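Local coordinates for protein lipase (Streptomyces rimosus, PDB 5MAL) that hydrolyses triacylglycerols and other esters, preferring medium-length acyl chains, as a secreted GDSL-family lipase working with a catalytic dyad, at residues Leu7-Ser12 and Ile77-Asn82; Ser13-Gly18 and Val211-His216; Ser30-Pro35 and Pro217-Gln222; Leu139-Phe144 and Lys224-Val229. All coordinates share one frame; numbering follows the deposited sequence. Where two conformers were deposited one is given.

Interaction 1: residues Leu7-Ser12 and Ile77-Asn82; sequences LGDSYS and ITIGGN
Strands 3-8 and 74-78 run parallel as neighbours in the central sheet. Leu7 lies beside Ile77 and Gly8 beside Thr78. Beyond them Asp9 N donates to Thr78 O (2.9 Å), nearly along the C=O axis (163°). Gly8 leaves room for this: a CB there would collide with Thr78 O. On the Leu7 face, Ile77 CD1 packs on Leu7 CB at 3.8 Å.

Asp9 caps the short helix 10-13. Its CG lies between backbone N and carbonyl carbon (chi1 53°). OD1 accepts from Tyr11 N at 3.1 Å and from Thr78 OG1 at 2.8 Å, both from above the carboxylate plane. OD2 takes a bond from water 1 and pairs with Tyr141 OH; the same water accepts from Gly80 N and Asn82 N. Water 2 links the nucleophile, Ser10 OG, to Asn82 ND2, which also bonds Ala55 O.

An alanine at Asp9 would remove the acceptor shared by Tyr11 N and Thr78 OG1 and would probably loosen the turn that carries Ser10. Asn82 is probably an oxyanion-hole donor, as in other SGNH hydrolases. The several bonds gripping the buried carboxylate probably favour its ionised form.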
loop_
_atom_site.group_PDB
_atom_site.type_symbol
_atom_site.label_atom_id
_atom_site.label_comp_id
_atom_site.label_asym_id
_atom_site.label_seq_id
_atom_site.Cartn_x
_atom_site.Cartn_y
_atom_site.Cartn_z
ATOM N N LEU A 7 -8.205 6.104 1.048
ATOM C CA LEU A 7 -8.024 5.380 2.297
ATOM C C LEU A 7 -6.729 4.617 2.308
ATOM O O LEU A 7 -6.110 4.409 1.269
ATOM C CB LEU A 7 -9.141 4.354 2.491
ATOM C CG LEU A 7 -10.564 4.830 2.285
ATOM C CD1 LEU A 7 -11.406 3.589 2.188
ATOM C CD2 LEU A 7 -10.952 5.704 3.467
ATOM N N GLY A 8 -6.360 4.136 3.483
ATOM C CA GLY A 8 -5.326 3.135 3.544
ATOM C C GLY A 8 -4.179 3.447 4.461
ATOM O O GLY A 8 -4.311 4.254 5.394
ATOM N N ASP A 9 -3.051 2.788 4.189
ATOM C CA ASP A 9 -1.887 2.872 5.052
ATOM C C ASP A 9 -0.839 3.754 4.416
ATOM O O ASP A 9 -1.168 4.639 3.646
ATOM C CB ASP A 9 -1.321 1.491 5.351
ATOM C CG ASP A 9 -1.048 0.679 4.102
ATOM O OD1 ASP A 9 -0.845 1.264 3.012
ATOM O OD2 ASP A 9 -1.019 -0.559 4.222
ATOM N N SER A 10 0.421 3.494 4.732
ATOM C CA SER A 10 1.489 4.402 4.377
ATOM C C SER A 10 1.793 4.351 2.888
ATOM O O SER A 10 2.398 5.274 2.346
ATOM C CB SER A 10 2.731 4.062 5.182
ATOM O OG SER A 10 2.936 2.664 5.136
ATOM N N TYR A 11 1.410 3.261 2.226
ATOM C CA TYR A 11 1.662 3.179 0.781
ATOM C C TYR A 11 0.702 4.089 0.040
ATOM O O TYR A 11 0.939 4.452 -1.117
ATOM C CB TYR A 11 1.561 1.744 0.271
ATOM C CG TYR A 11 2.753 0.948 0.719
ATOM C CD1 TYR A 11 2.868 0.550 2.038
ATOM C CD2 TYR A 11 3.793 0.654 -0.151
ATOM C CE1 TYR A 11 3.962 -0.138 2.478
ATOM C CE2 TYR A 11 4.912 -0.040 0.292
ATOM C CZ TYR A 11 4.980 -0.425 1.613
ATOM O OH TYR A 11 6.062 -1.130 2.087
ATOM N N SER A 12 -0.391 4.442 0.706
ATOM C CA SER A 12 -1.357 5.346 0.106
ATOM C C SER A 12 -1.121 6.751 0.606
ATOM O O SER A 12 -1.288 7.704 -0.142
ATOM C CB SER A 12 -2.797 4.929 0.407
ATOM O OG SER A 12 -3.110 3.740 -0.288
ATOM N N ILE A 77 -7.645 2.459 -2.068
ATOM C CA ILE A 77 -7.128 1.963 -0.805
ATOM C C ILE A 77 -5.972 1.001 -1.005
ATOM O O ILE A 77 -5.964 0.223 -1.956
ATOM C CB ILE A 77 -8.250 1.278 0.011
ATOM C CG1 ILE A 77 -7.758 0.927 1.419
ATOM C CG2 ILE A 77 -8.805 0.058 -0.746
ATOM C CD1 ILE A 77 -8.887 0.547 2.375
ATOM N N THR A 78 -4.966 1.127 -0.146
ATOM C CA THR A 78 -4.016 0.055 0.121
ATOM C C THR A 78 -4.171 -0.222 1.607
ATOM O O THR A 78 -4.090 0.685 2.409
ATOM C CB THR A 78 -2.537 0.416 -0.212
ATOM O OG1 THR A 78 -2.140 1.556 0.548
ATOM C CG2 THR A 78 -2.355 0.722 -1.690
ATOM N N ILE A 79 -4.479 -1.457 1.980
ATOM C CA ILE A 79 -4.556 -1.787 3.402
ATOM C C ILE A 79 -4.362 -3.272 3.564
ATOM O O ILE A 79 -4.685 -4.048 2.665
ATOM C CB ILE A 79 -5.903 -1.372 4.043
ATOM C CG1 ILE A 79 -5.777 -1.288 5.570
ATOM C CG2 ILE A 79 -7.014 -2.329 3.645
ATOM C CD1 ILE A 79 -4.892 -0.147 6.064
ATOM N N GLY A 80 -3.790 -3.662 4.698
ATOM C CA GLY A 80 -3.575 -5.069 4.972
ATOM C C GLY A 80 -2.141 -5.399 5.311
ATOM O O GLY A 80 -1.877 -6.366 6.024
ATOM N N GLY A 81 -1.213 -4.605 4.800
ATOM C CA GLY A 81 0.190 -4.817 5.101
ATOM C C GLY A 81 0.466 -4.733 6.594
ATOM O O GLY A 81 1.156 -5.573 7.154
ATOM N N ASN A 82 -0.077 -3.714 7.243
ATOM C CA ASN A 82 0.179 -3.524 8.665
ATOM C C ASN A 82 -0.544 -4.557 9.508
ATOM O O ASN A 82 -0.075 -4.935 10.583
ATOM C CB ASN A 82 -0.222 -2.116 9.086
ATOM C CG ASN A 82 0.814 -1.080 8.671
ATOM O OD1 ASN A 82 2.003 -1.240 8.946
ATOM N ND2 ASN A 82 0.372 -0.032 7.996
HETATM O O HOH W 1 -2.131 -1.874 6.222
HETATM O O HOH W 2 1.578 1.951 7.279
#

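Interaction 2: residues Ser13-Gly18 and Val211-His216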
loop_
_atom_site.group_PDB
_atom_site.type_symbol
_atom_site.label_atom_id
_atom_site.label_comp_id
_atom_site.label_asym_id
_atom_site.label_seq_id
_atom_site.Cartn_x
_atom_site.Cartn_y
_atom_site.Cartn_z
ATOM N N SER A 13 -0.771 6.883 1.881
ATOM C CA SER A 13 -0.511 8.218 2.420
ATOM C C SER A 13 0.739 8.779 1.770
ATOM O O SER A 13 0.837 9.979 1.549
ATOM C CB SER A 13 -0.355 8.200 3.946
ATOM O OG SER A 13 0.948 7.775 4.330
ATOM N N GLY A 14 1.687 7.905 1.457
ATOM C CA GLY A 14 2.884 8.321 0.750
ATOM C C GLY A 14 4.093 8.544 1.634
ATOM O O GLY A 14 4.939 9.369 1.326
ATOM N N VAL A 15 4.168 7.825 2.743
ATOM C CA VAL A 15 5.391 7.795 3.535
ATOM C C VAL A 15 6.531 7.450 2.597
ATOM O O VAL A 15 6.435 6.491 1.843
ATOM C CB VAL A 15 5.290 6.774 4.679
ATOM C CG1 VAL A 15 6.634 6.600 5.394
ATOM C CG2 VAL A 15 4.207 7.211 5.638
ATOM N N GLY A 16 7.581 8.265 2.599
ATOM C CA GLY A 16 8.693 8.044 1.689
ATOM C C GLY A 16 8.719 8.920 0.450
ATOM O O GLY A 16 9.755 9.016 -0.220
ATOM N N ALA A 17 7.595 9.568 0.139
ATOM C CA ALA A 17 7.522 10.405 -1.051
ATOM C C ALA A 17 7.709 11.879 -0.719
ATOM O O ALA A 17 7.833 12.703 -1.620
ATOM C CB ALA A 17 6.202 10.208 -1.762
ATOM N N GLY A 18 7.719 12.201 0.571
ATOM C CA GLY A 18 8.011 13.550 1.027
ATOM C C GLY A 18 6.873 14.539 0.908
ATOM O O GLY A 18 5.727 14.150 0.708
ATOM N N VAL A 211 13.764 6.480 9.409
ATOM C CA VAL A 211 13.445 5.047 9.488
ATOM C C VAL A 211 12.102 4.676 8.876
ATOM O O VAL A 211 11.965 3.627 8.265
ATOM C CB VAL A 211 13.436 4.536 10.950
ATOM C CG1 VAL A 211 14.845 4.417 11.490
ATOM C CG2 VAL A 211 12.598 5.442 11.827
ATOM N N GLU A 212 11.112 5.544 9.036
ATOM C CA GLU A 212 9.768 5.245 8.560
ATOM C C GLU A 212 9.711 5.041 7.044
ATOM O O GLU A 212 8.791 4.400 6.531
ATOM C CB GLU A 212 8.815 6.369 8.978
ATOM C CG GLU A 212 9.198 7.754 8.456
ATOM C CD GLU A 212 9.989 8.602 9.457
ATOM O OE1 GLU A 212 10.851 8.060 10.193
ATOM O OE2 GLU A 212 9.742 9.832 9.496
ATOM N N ASN A 213 10.695 5.567 6.325
ATOM C CA ASN A 213 10.668 5.518 4.864
ATOM C C ASN A 213 11.022 4.167 4.269
ATOM O O ASN A 213 10.730 3.899 3.102
ATOM C CB ASN A 213 11.608 6.577 4.295
ATOM C CG ASN A 213 11.024 7.962 4.391
ATOM O OD1 ASN A 213 9.927 8.140 4.933
ATOM N ND2 ASN A 213 11.746 8.953 3.879
ATOM N N SER A 214 11.653 3.319 5.073
ATOM C CA SER A 214 12.179 2.063 4.588
ATOM C C SER A 214 11.088 1.222 3.926
ATOM O O SER A 214 10.010 1.102 4.468
ATOM C CB SER A 214 12.827 1.291 5.743
ATOM O OG SER A 214 13.717 2.117 6.484
ATOM N N TYR A 215 11.381 0.705 2.735
ATOM C CA TYR A 215 10.495 -0.168 1.951
ATOM C C TYR A 215 9.254 0.529 1.412
ATOM O O TYR A 215 8.364 -0.110 0.854
ATOM C CB TYR A 215 10.078 -1.392 2.761
ATOM C CG TYR A 215 11.256 -2.268 3.061
ATOM C CD1 TYR A 215 11.829 -3.039 2.061
ATOM C CD2 TYR A 215 11.824 -2.291 4.326
ATOM C CE1 TYR A 215 12.923 -3.832 2.313
ATOM C CE2 TYR A 215 12.931 -3.081 4.593
ATOM C CZ TYR A 215 13.476 -3.847 3.577
ATOM O OH TYR A 215 14.565 -4.655 3.817
ATOM N N HIS A 216 9.194 1.841 1.555
ATOM C CA HIS A 216 8.077 2.568 0.978
ATOM C C HIS A 216 8.449 3.148 -0.371
ATOM O O HIS A 216 9.625 3.300 -0.673
ATOM C CB HIS A 216 7.629 3.660 1.925
ATOM C CG HIS A 216 6.886 3.123 3.096
ATOM N ND1 HIS A 216 7.517 2.563 4.183
ATOM C CD2 HIS A 216 5.559 2.966 3.305
ATOM C CE1 HIS A 216 6.607 2.126 5.037
ATOM N NE2 HIS A 216 5.412 2.357 4.525
#
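Two type II turns meet here, Gly14 to Ala17 and Asn213 to His216. The tight part is formed by Val15, Gly16 and His216. Val15 CG1 sits over the centre of the imidazole, 4.2 Å from the ring centroid and 9° off its normal, a CH-pi contact. That methyl is anti to its backbone N (chi1 172°) and also touches Glu212 O at 3.3 Å. Val15 O presses on His216 CB at 3.1 Å. A CB on Gly16 would crowd His216 CB.

The ring is held at both nitrogens. ND1 donates to Ser214 O at 2.9 Å, with that oxygen tilted 25° out of the ring plane. NE2 bonds the nucleophile Ser10 OG. A backbone carbonyl thus stands where a triad would have its acid, which fits the Ser/His dyad of this lipase.

The looser side lies toward Glu212 and Asn213. Glu212 is exposed and was deposited in two conformers. Asn213 OD1 lies near Gly16 N, but the angle is poor, and that N-H bonds Tyr20 OH instead.

Segment 13-18 leaves helix 10-13, whose Tyr11 stacks on His216. Segment 211-216 leads into helix 219-232.

Interaction 3: residues Ser30-Pro35 and Pro217-Gln222; sequences STKSYP and PTANGQ
Gln222 carries this contact with its side-chain amide. OE1 accepts from Tyr34 N at 2.7 Å, and the donor stands 39° above the carbonyl plane. The same oxygen lies at the edge of the Tyr34 ring, 3.2 Å from CD2. Amide and ring are nearly coplanar, 11° apart. Nearer the backbone, Gln222 CB rests against Lys32 O at 3.1 Å. The chain bends at chi2 (-70°), which turns the amide toward the start of helix 34-40. NE2 of the same amide donates to Tyr11 O.

Further out, water 3 bridges two carbonyls, giving one bond to Lys32 O (2.8 Å) and one to Ala219 O (2.7 Å). On the exposed side, Lys32 CD lies 4.2 Å from Ala219 CB.

The next layer fixes both helix starts. Ser33 is the N-cap of helix 34-40: its OG caps Ala36 N and donates to Ser30 O at 2.7 Å. Ser30 O also accepts from Ser33 N, closing a type I turn. Within it, Ser30 OG accepts from Lys32 N, an ST turn. Thr218 caps helix 219-232, its OG1 accepting from Gly221 N at 3.0 Å. Tyr34 is held at its far end by Ser12 OG, and Pro35 CD lies over one ring face.

An alanine at Gln222 would remove both amide bonds and would probably loosen helix 219-232 from helices 10-13 and 34-40. With its oxygen on an N-H and its nitrogen on a carbonyl, the buried amide has its orientation set. It joins the first turn of one helix to the backbone of another.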
loop_
_atom_site.group_PDB
_atom_site.type_symbol
_atom_site.label_atom_id
_atom_site.label_comp_id
_atom_site.label_asym_id
_atom_site.label_seq_id
_atom_site.Cartn_x
_atom_site.Cartn_y
_atom_site.Cartn_z
ATOM N N SER A 30 1.491 12.540 2.010
ATOM C CA SER A 30 2.360 13.236 1.089
ATOM C C SER A 30 1.605 13.866 -0.064
ATOM O O SER A 30 0.695 13.249 -0.613
ATOM C CB SER A 30 3.388 12.253 0.541
ATOM O OG SER A 30 4.023 12.795 -0.595
ATOM N N THR A 31 1.992 15.076 -0.462
ATOM C CA THR A 31 1.412 15.673 -1.659
ATOM C C THR A 31 1.941 14.991 -2.919
ATOM O O THR A 31 1.430 15.222 -4.023
ATOM C CB THR A 31 1.684 17.192 -1.740
ATOM O OG1 THR A 31 3.079 17.421 -1.934
ATOM C CG2 THR A 31 1.243 17.865 -0.473
ATOM N N LYS A 32 2.958 14.149 -2.754
ATOM C CA LYS A 32 3.489 13.388 -3.876
ATOM C C LYS A 32 3.040 11.931 -3.822
ATOM O O LYS A 32 3.515 11.099 -4.592
ATOM C CB LYS A 32 5.011 13.467 -3.907
ATOM C CG LYS A 32 5.518 14.882 -4.119
ATOM C CD LYS A 32 7.016 14.924 -4.339
ATOM C CE LYS A 32 7.514 16.361 -4.351
ATOM N NZ LYS A 32 7.030 17.107 -5.538
ATOM N N SER A 33 2.123 11.633 -2.913
ATOM C CA SER A 33 1.477 10.319 -2.868
ATOM C C SER A 33 0.574 10.123 -4.077
ATOM O O SER A 33 0.110 11.104 -4.670
ATOM C CB SER A 33 0.640 10.190 -1.602
ATOM O OG SER A 33 -0.445 11.100 -1.668
ATOM N N TYR A 34 0.269 8.878 -4.444
ATOM C CA TYR A 34 -0.532 8.746 -5.661
ATOM C C TYR A 34 -1.930 9.380 -5.488
ATOM O O TYR A 34 -2.433 9.966 -6.429
ATOM C CB TYR A 34 -0.635 7.281 -6.129
ATOM C CG TYR A 34 -1.469 6.394 -5.255
ATOM C CD1 TYR A 34 -2.850 6.299 -5.447
ATOM C CD2 TYR A 34 -0.882 5.620 -4.264
ATOM C CE1 TYR A 34 -3.616 5.492 -4.644
ATOM C CE2 TYR A 34 -1.640 4.798 -3.460
ATOM C CZ TYR A 34 -3.011 4.746 -3.656
ATOM O OH TYR A 34 -3.795 3.949 -2.875
ATOM N N PRO A 35 -2.547 9.315 -4.278
ATOM C CA PRO A 35 -3.846 9.991 -4.252
ATOM C C PRO A 35 -3.746 11.496 -4.416
ATOM O O PRO A 35 -4.567 12.077 -5.111
ATOM C CB PRO A 35 -4.390 9.649 -2.858
ATOM C CG PRO A 35 -3.735 8.359 -2.520
ATOM C CD PRO A 35 -2.332 8.562 -3.026
ATOM N N PRO A 217 7.448 3.465 -1.196
ATOM C CA PRO A 217 7.791 4.024 -2.504
ATOM C C PRO A 217 8.491 5.361 -2.378
ATOM O O PRO A 217 8.185 6.152 -1.479
ATOM C CB PRO A 217 6.435 4.205 -3.174
ATOM C CG PRO A 217 5.566 3.184 -2.525
ATOM C CD PRO A 217 6.008 3.182 -1.085
ATOM N N THR A 218 9.449 5.588 -3.260
ATOM C CA THR A 218 10.052 6.896 -3.396
ATOM C C THR A 218 9.041 7.820 -4.059
ATOM O O THR A 218 7.949 7.383 -4.429
ATOM C CB THR A 218 11.305 6.832 -4.250
ATOM O OG1 THR A 218 10.928 6.459 -5.586
ATOM C CG2 THR A 218 12.278 5.801 -3.683
ATOM N N ALA A 219 9.414 9.086 -4.248
ATOM C CA ALA A 219 8.559 10.000 -4.987
ATOM C C ALA A 219 8.298 9.455 -6.392
ATOM O O ALA A 219 7.179 9.519 -6.888
ATOM C CB ALA A 219 9.195 11.390 -5.062
ATOM N N ASN A 220 9.342 8.898 -7.005
ATOM C CA ASN A 220 9.247 8.328 -8.347
ATOM C C ASN A 220 8.323 7.101 -8.316
ATOM O O ASN A 220 7.538 6.875 -9.237
ATOM C CB ASN A 220 10.650 7.965 -8.880
ATOM C CG ASN A 220 10.690 7.843 -10.400
ATOM O OD1 ASN A 220 9.673 7.996 -11.065
ATOM N ND2 ASN A 220 11.871 7.586 -10.952
ATOM N N GLY A 221 8.419 6.330 -7.242
ATOM C CA GLY A 221 7.551 5.175 -7.040
ATOM C C GLY A 221 6.094 5.567 -6.917
ATOM O O GLY A 221 5.209 4.870 -7.400
ATOM N N GLN A 222 5.818 6.692 -6.270
ATOM C CA GLN A 222 4.435 7.111 -6.160
ATOM C C GLN A 222 3.925 7.625 -7.496
ATOM O O GLN A 222 2.814 7.304 -7.907
ATOM C CB GLN A 222 4.280 8.175 -5.082
ATOM C CG GLN A 222 4.348 7.630 -3.666
ATOM C CD GLN A 222 3.118 6.796 -3.316
ATOM O OE1 GLN A 222 2.076 6.896 -3.973
ATOM N NE2 GLN A 222 3.238 5.973 -2.279
HETATM O O HOH W 3 5.428 11.548 -6.577
#

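Interaction 4: residues Leu139-Phe144 and Lys224-Val229; sequences LGYPRF and KGYLPV
Leu139 CD2 is the apolar centre, touching Tyr226 CD2 at 3.6 Å and Val229 CG1 at 4.1 Å. The contact belongs to the alpha/beta/alpha fold of SGNH hydrolases. Leu139 ends strand 135-139 of the parallel sheet, and helix 219-232 packs against it. The leucine methyl meets Tyr226 at the ring edge, near its plane. The two side chains cross obliquely.

Pro142 lies along the chain from Leu139, past the end of the strand. Its CD is 4.3 Å from Tyr226 CZ, and the two side chains cross at about a right angle. The helix itself is irregular here. It has a wider pi-type turn at 224-226 and a kink at Pro228, whose nitrogen carries no hydrogen to give.

Outside the apolar centre, the Tyr226 ring also meets that of Tyr34 from helix 34-40, with planes about 15° apart. The CB of Tyr141 points away from the helix, and its OH bonds Asp9 OD2 and Gly81 N beside the active site.

The polar edge is a single hydrogen bond that ties the helix to the chain just after the strand. Tyr226 OH donates to Gly140 O at 2.7 Å, in the carbonyl plane and on a lone pair.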
loop_
_atom_site.group_PDB
_atom_site.type_symbol
_atom_site.label_atom_id
_atom_site.label_comp_id
_atom_site.label_asym_id
_atom_site.label_seq_id
_atom_site.Cartn_x
_atom_site.Cartn_y
_atom_site.Cartn_z
ATOM N N LEU A 139 -5.486 -1.020 -4.499
ATOM C CA LEU A 139 -4.170 -1.137 -5.079
ATOM C C LEU A 139 -3.364 -2.099 -4.231
ATOM O O LEU A 139 -3.506 -2.134 -3.006
ATOM C CB LEU A 139 -3.498 0.219 -5.169
ATOM C CG LEU A 139 -4.107 1.160 -6.214
ATOM C CD1 LEU A 139 -5.245 2.006 -5.658
ATOM C CD2 LEU A 139 -3.016 2.051 -6.776
ATOM N N GLY A 140 -2.546 -2.908 -4.882
ATOM C CA GLY A 140 -1.727 -3.864 -4.164
ATOM C C GLY A 140 -0.425 -3.257 -3.659
ATOM O O GLY A 140 -0.253 -2.031 -3.634
ATOM N N TYR A 141 0.481 -4.127 -3.235
ATOM C CA TYR A 141 1.814 -3.725 -2.816
ATOM C C TYR A 141 2.796 -4.247 -3.839
ATOM O O TYR A 141 2.526 -5.232 -4.517
ATOM C CB TYR A 141 2.148 -4.272 -1.427
ATOM C CG TYR A 141 1.212 -3.815 -0.344
ATOM C CD1 TYR A 141 1.462 -2.656 0.367
ATOM C CD2 TYR A 141 0.064 -4.546 -0.038
ATOM C CE1 TYR A 141 0.596 -2.225 1.368
ATOM C CE2 TYR A 141 -0.805 -4.131 0.957
ATOM C CZ TYR A 141 -0.536 -2.979 1.663
ATOM O OH TYR A 141 -1.384 -2.546 2.653
ATOM N N PRO A 142 3.951 -3.588 -3.967
ATOM C CA PRO A 142 4.909 -4.110 -4.938
ATOM C C PRO A 142 5.715 -5.228 -4.305
ATOM O O PRO A 142 5.925 -5.185 -3.091
ATOM C CB PRO A 142 5.789 -2.891 -5.246
ATOM C CG PRO A 142 5.807 -2.128 -3.945
ATOM C CD PRO A 142 4.411 -2.334 -3.341
ATOM N N ARG A 143 6.116 -6.222 -5.085
ATOM C CA ARG A 143 7.205 -7.086 -4.657
ATOM C C ARG A 143 8.382 -6.170 -4.382
ATOM O O ARG A 143 8.673 -5.276 -5.185
ATOM C CB ARG A 143 7.550 -8.132 -5.724
ATOM C CG ARG A 143 6.672 -9.365 -5.704
ATOM C CD ARG A 143 7.164 -10.366 -6.732
ATOM N NE ARG A 143 7.155 -9.763 -8.054
ATOM C CZ ARG A 143 6.188 -9.930 -8.944
ATOM N NH1 ARG A 143 5.153 -10.715 -8.659
ATOM N NH2 ARG A 143 6.268 -9.327 -10.126
ATOM N N PHE A 144 9.051 -6.365 -3.253
ATOM C CA PHE A 144 10.091 -5.437 -2.840
ATOM C C PHE A 144 11.408 -5.612 -3.599
ATOM O O PHE A 144 12.186 -4.668 -3.708
ATOM C CB PHE A 144 10.379 -5.570 -1.347
ATOM C CG PHE A 144 9.333 -4.956 -0.449
ATOM C CD1 PHE A 144 8.379 -4.086 -0.938
ATOM C CD2 PHE A 144 9.338 -5.238 0.912
ATOM C CE1 PHE A 144 7.429 -3.524 -0.103
ATOM C CE2 PHE A 144 8.385 -4.687 1.762
ATOM C CZ PHE A 144 7.426 -3.828 1.249
ATOM N N LYS A 224 5.125 7.205 -10.644
ATOM C CA LYS A 224 5.138 6.324 -11.809
ATOM C C LYS A 224 4.902 4.865 -11.510
ATOM O O LYS A 224 4.744 4.064 -12.430
ATOM C CB LYS A 224 6.441 6.460 -12.549
ATOM C CG LYS A 224 6.448 7.677 -13.403
ATOM C CD LYS A 224 7.811 8.235 -13.356
ATOM C CE LYS A 224 8.809 7.302 -14.005
ATOM N NZ LYS A 224 10.132 7.951 -14.228
ATOM N N GLY A 225 4.904 4.515 -10.230
ATOM C CA GLY A 225 4.560 3.166 -9.840
ATOM C C GLY A 225 3.088 3.140 -9.477
ATOM O O GLY A 225 2.283 2.536 -10.181
ATOM N N TYR A 226 2.719 3.821 -8.397
ATOM C CA TYR A 226 1.329 3.780 -7.951
ATOM C C TYR A 226 0.352 4.585 -8.782
ATOM O O TYR A 226 -0.689 4.068 -9.168
ATOM C CB TYR A 226 1.217 4.238 -6.496
ATOM C CG TYR A 226 1.350 3.080 -5.574
ATOM C CD1 TYR A 226 2.602 2.663 -5.136
ATOM C CD2 TYR A 226 0.224 2.363 -5.159
ATOM C CE1 TYR A 226 2.728 1.572 -4.293
ATOM C CE2 TYR A 226 0.340 1.275 -4.337
ATOM C CZ TYR A 226 1.595 0.885 -3.905
ATOM O OH TYR A 226 1.705 -0.192 -3.079
ATOM N N LEU A 227 0.671 5.846 -9.041
ATOM C CA LEU A 227 -0.296 6.726 -9.697
ATOM C C LEU A 227 -0.749 6.192 -11.060
ATOM O O LEU A 227 -1.936 6.229 -11.353
ATOM C CB LEU A 227 0.279 8.136 -9.835
ATOM C CG LEU A 227 -0.573 9.072 -10.696
ATOM C CD1 LEU A 227 -1.933 9.318 -10.067
ATOM C CD2 LEU A 227 0.166 10.388 -10.943
ATOM N N PRO A 228 0.181 5.669 -11.887
ATOM C CA PRO A 228 -0.314 5.185 -13.178
ATOM C C PRO A 228 -1.299 4.031 -13.023
ATOM O O PRO A 228 -2.216 3.864 -13.830
ATOM C CB PRO A 228 0.965 4.750 -13.896
ATOM C CG PRO A 228 2.027 5.646 -13.316
ATOM C CD PRO A 228 1.656 5.697 -11.850
ATOM N N VAL A 229 -1.143 3.253 -11.960
ATOM C CA VAL A 229 -2.074 2.162 -11.713
ATOM C C VAL A 229 -3.455 2.688 -11.299
ATOM O O VAL A 229 -4.469 2.164 -11.738
ATOM C CB VAL A 229 -1.513 1.209 -10.666
ATOM C CG1 VAL A 229 -2.489 0.103 -10.379
ATOM C CG2 VAL A 229 -0.217 0.623 -11.197
#

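In the fold
The four contacts lie close together, their centres about 9 to 14 Å apart. Interaction 1 is deepest, about 4 Å from the centre of the chain, where strands 3-8 and 74-78 end. Interaction 4 follows the next strand, 135-139, and comes later in the chain than interaction 1. Interactions 3 and 4 share helix 219-232. Interactions 1, 2 and 3 interleave: the early segments 7-12, 13-18 and 30-35 pair with 77-82, 211-216 and 217-222. Segments 139-144 and 224-229 alternate with those of interactions 2 and 3. Distant parts of the sequence thus meet at one site. Ser10 of interaction 1 and His216 of interaction 2 join there as the dyad, with interactions 3 and 4 packed alongside.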